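Local coordinates for invasion-associated protein B (Bartonella henselae, PDB 3DTD) that is of unknown molecular function but is probably associated with host-cell invasion by the bacterium, at residues 76-81 with 133-138. Sequence-based numbering, arbitrary orientation.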
ATOM      1  N   LEU C  76      23.186  26.796  14.242  1.00 36.79           N
ATOM      2  CA  LEU C  76      23.291  25.499  14.869  1.00 38.64           C
ATOM      3  C   LEU C  76      21.876  24.983  15.130  1.00 38.29           C
ATOM      4  O   LEU C  76      21.040  25.708  15.661  1.00 39.37           O
ATOM      5  CB  LEU C  76      24.081  25.628  16.175  1.00 40.60           C
ATOM      6  CG  LEU C  76      24.250  24.446  17.128  1.00 47.81           C
ATOM      7  CD1 LEU C  76      25.184  23.405  16.553  1.00 52.51           C
ATOM      8  CD2 LEU C  76      24.773  24.948  18.461  1.00 43.77           C
ATOM      9  N   THR C  77      21.607  23.744  14.732  1.00 39.23           N
ATOM     10  CA  THR C  77      20.324  23.103  15.004  1.00 39.30           C
ATOM     11  C   THR C  77      20.504  22.119  16.155  1.00 40.66           C
ATOM     12  O   THR C  77      21.343  21.230  16.082  1.00 41.51           O
ATOM     13  CB  THR C  77      19.761  22.380  13.761  1.00 41.31           C
ATOM     14  OG1 THR C  77      19.743  23.280  12.645  1.00 45.21           O
ATOM     15  CG2 THR C  77      18.345  21.880  14.017  1.00 38.71           C
ATOM     16  N   VAL C  78      19.729  22.308  17.222  1.00 41.56           N
ATOM     17  CA  VAL C  78      19.799  21.466  18.424  1.00 39.63           C
ATOM     18  C   VAL C  78      18.461  20.719  18.603  1.00 40.72           C
ATOM     19  O   VAL C  78      17.481  21.070  17.941  1.00 39.47           O
ATOM     20  CB  VAL C  78      20.203  22.295  19.706  1.00 39.17           C
ATOM     21  CG1 VAL C  78      21.589  22.925  19.545  1.00 38.77           C
ATOM     22  CG2 VAL C  78      19.165  23.347  20.055  1.00 36.29           C
ATOM     23  N   PRO C  79      18.418  19.673  19.461  1.00 40.77           N
ATOM     24  CA  PRO C  79      17.161  18.932  19.660  1.00 40.58           C
ATOM     25  C   PRO C  79      16.001  19.723  20.273  1.00 39.48           C
ATOM     26  O   PRO C  79      16.193  20.807  20.814  1.00 40.72           O
ATOM     27  CB  PRO C  79      17.560  17.805  20.629  1.00 39.27           C
ATOM     28  CG  PRO C  79      19.019  17.711  20.550  1.00 39.69           C
ATOM     29  CD  PRO C  79      19.514  19.082  20.253  1.00 38.10           C
ATOM     30  N   PHE C  80      14.804  19.151  20.168  1.00 38.81           N
ATOM     31  CA  PHE C  80      13.624  19.614  20.886  1.00 36.76           C
ATOM     32  C   PHE C  80      13.783  19.308  22.374  1.00 38.38           C
ATOM     33  O   PHE C  80      14.582  18.449  22.757  1.00 39.07           O
ATOM     34  CB  PHE C  80      12.381  18.881  20.371  1.00 36.23           C
ATOM     35  CG  PHE C  80      11.958  19.277  18.982  1.00 37.44           C
ATOM     36  CD1 PHE C  80      11.712  20.609  18.653  1.00 32.34           C
ATOM     37  CD2 PHE C  80      11.766  18.305  18.010  1.00 36.07           C
ATOM     38  CE1 PHE C  80      11.309  20.962  17.376  1.00 29.85           C
ATOM     39  CE2 PHE C  80      11.361  18.651  16.732  1.00 36.06           C
ATOM     40  CZ  PHE C  80      11.132  19.977  16.413  1.00 33.59           C
ATOM     41  N   GLY C  81      13.017  20.001  23.212  1.00 38.07           N
ATOM     42  CA  GLY C  81      13.020  19.725  24.650  1.00 38.91           C
ATOM     43  C   GLY C  81      14.082  20.475  25.434  1.00 40.15           C
ATOM     44  O   GLY C  81      14.305  20.189  26.614  1.00 40.96           O
ATOM     45  N   LEU C 133      28.962  21.166  22.968  1.00 43.77           N
ATOM     46  CA  LEU C 133      27.755  21.932  23.272  1.00 43.75           C
ATOM     47  C   LEU C 133      27.262  21.661  24.693  1.00 41.95           C
ATOM     48  O   LEU C 133      27.316  20.526  25.172  1.00 41.50           O
ATOM     49  CB  LEU C 133      26.636  21.628  22.272  1.00 43.71           C
ATOM     50  CG  LEU C 133      26.611  22.053  20.794  1.00 45.76           C
ATOM     51  CD1 LEU C 133      27.745  22.999  20.375  1.00 43.26           C
ATOM     52  CD2 LEU C 133      26.593  20.839  19.898  1.00 46.50           C
ATOM     53  N   ALA C 134      26.790  22.712  25.357  1.00 41.94           N
ATOM     54  CA  ALA C 134      26.203  22.604  26.693  1.00 42.56           C
ATOM     55  C   ALA C 134      24.892  23.385  26.765  1.00 40.75           C
ATOM     56  O   ALA C 134      24.845  24.573  26.433  1.00 40.17           O
ATOM     57  CB  ALA C 134      27.184  23.102  27.750  1.00 43.45           C
ATOM     58  N   MET C 135      23.828  22.708  27.191  1.00 42.05           N
ATOM     59  CA  MET C 135      22.502  23.329  27.300  1.00 41.47           C
ATOM     60  C   MET C 135      21.688  22.739  28.454  1.00 43.88           C
ATOM     61  O   MET C 135      22.144  21.822  29.137  1.00 43.74           O
ATOM     62  CB  MET C 135      21.742  23.248  25.963  1.00 39.15           C
ATOM     63  CG  MET C 135      21.536  21.842  25.417  1.00 39.34           C
ATOM     64  SD  MET C 135      21.326  21.797  23.623  1.00 36.97           S
ATOM     65  CE  MET C 135      23.021  21.880  23.066  1.00 41.61           C
ATOM     66  N   THR C 136      20.490  23.277  28.669  1.00 46.07           N
ATOM     67  CA  THR C 136      19.611  22.837  29.747  1.00 45.18           C
ATOM     68  C   THR C 136      18.337  22.215  29.166  1.00 45.55           C
ATOM     69  O   THR C 136      17.728  22.769  28.252  1.00 44.57           O
ATOM     70  CB  THR C 136      19.249  24.022  30.682  1.00 45.92           C
ATOM     71  OG1 THR C 136      20.435  24.757  31.010  1.00 48.52           O
ATOM     72  CG2 THR C 136      18.600  23.530  31.962  1.00 42.10           C
ATOM     73  N   ILE C 137      17.952  21.057  29.692  1.00 44.98           N
ATOM     74  CA  ILE C 137      16.713  20.389  29.298  1.00 46.74           C
ATOM     75  C   ILE C 137      15.523  21.005  30.041  1.00 47.88           C
ATOM     76  O   ILE C 137      15.588  21.219  31.253  1.00 46.29           O
ATOM     77  CB  ILE C 137      16.789  18.859  29.566  1.00 47.58           C
ATOM     78  CG1 ILE C 137      18.027  18.257  28.888  1.00 45.71           C
ATOM     79  CG2 ILE C 137      15.523  18.143  29.086  1.00 47.00           C
ATOM     80  CD1 ILE C 137      18.326  16.819  29.280  1.00 46.42           C
ATOM     81  N   ALA C 138      14.456  21.312  29.304  1.00 49.70           N
ATOM     82  CA  ALA C 138      13.203  21.775  29.905  1.00 52.06           C
ATOM     83  C   ALA C 138      12.431  20.582  30.456  1.00 55.33           C
ATOM     84  O   ALA C 138      11.566  20.008  29.791  1.00 59.19           O
ATOM     85  CB  ALA C 138      12.371  22.544  28.906  1.00 43.66           C
TER
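Leu76 holds CG anti to its backbone N (chi1 174°), Leu133 holds CG anti to its carbonyl carbon, and the two side chains meet tip to tip, with CD2 of Leu76 4.0 Å from CD1 of Leu133. CG of Met135 sits in the crowded position between backbone N and carbonyl carbon (chi1 58°), and the side chain then bends at chi3 (81°). The bend lays CE 3.9 Å from CG1 of Val78, while SD lies 4.1 Å from CB of the same Val78. Strands 72-78 and 130-136 belong to two different antiparallel sheets, and these apolar pairs join the sheets face to face, as in a beta sandwich, consistent with the E-set clan of the IalB family. At Val78 and Leu133 the CA atoms are still 9.3 Å apart, and no backbone bond spans that gap. Val60 and Met62 also pack on Leu76, and Met135 also touches Leu145 of strand 144-151. Beyond the strand 72-78 the backbones converge, and CA of Gly81 comes within 5.6 Å of CA of Ala138. There N of Ala138 donates to O of Gly81 over 2.9 Å, moderately bent, with the donor above the carbonyl plane. CG2 of Ile137, anti to its backbone N, touches the same Gly81 O at 3.4 Å. Gly81 also makes backbone hydrogen bonds to a second subunit, where Thr105 of that subunit packs on Ala138.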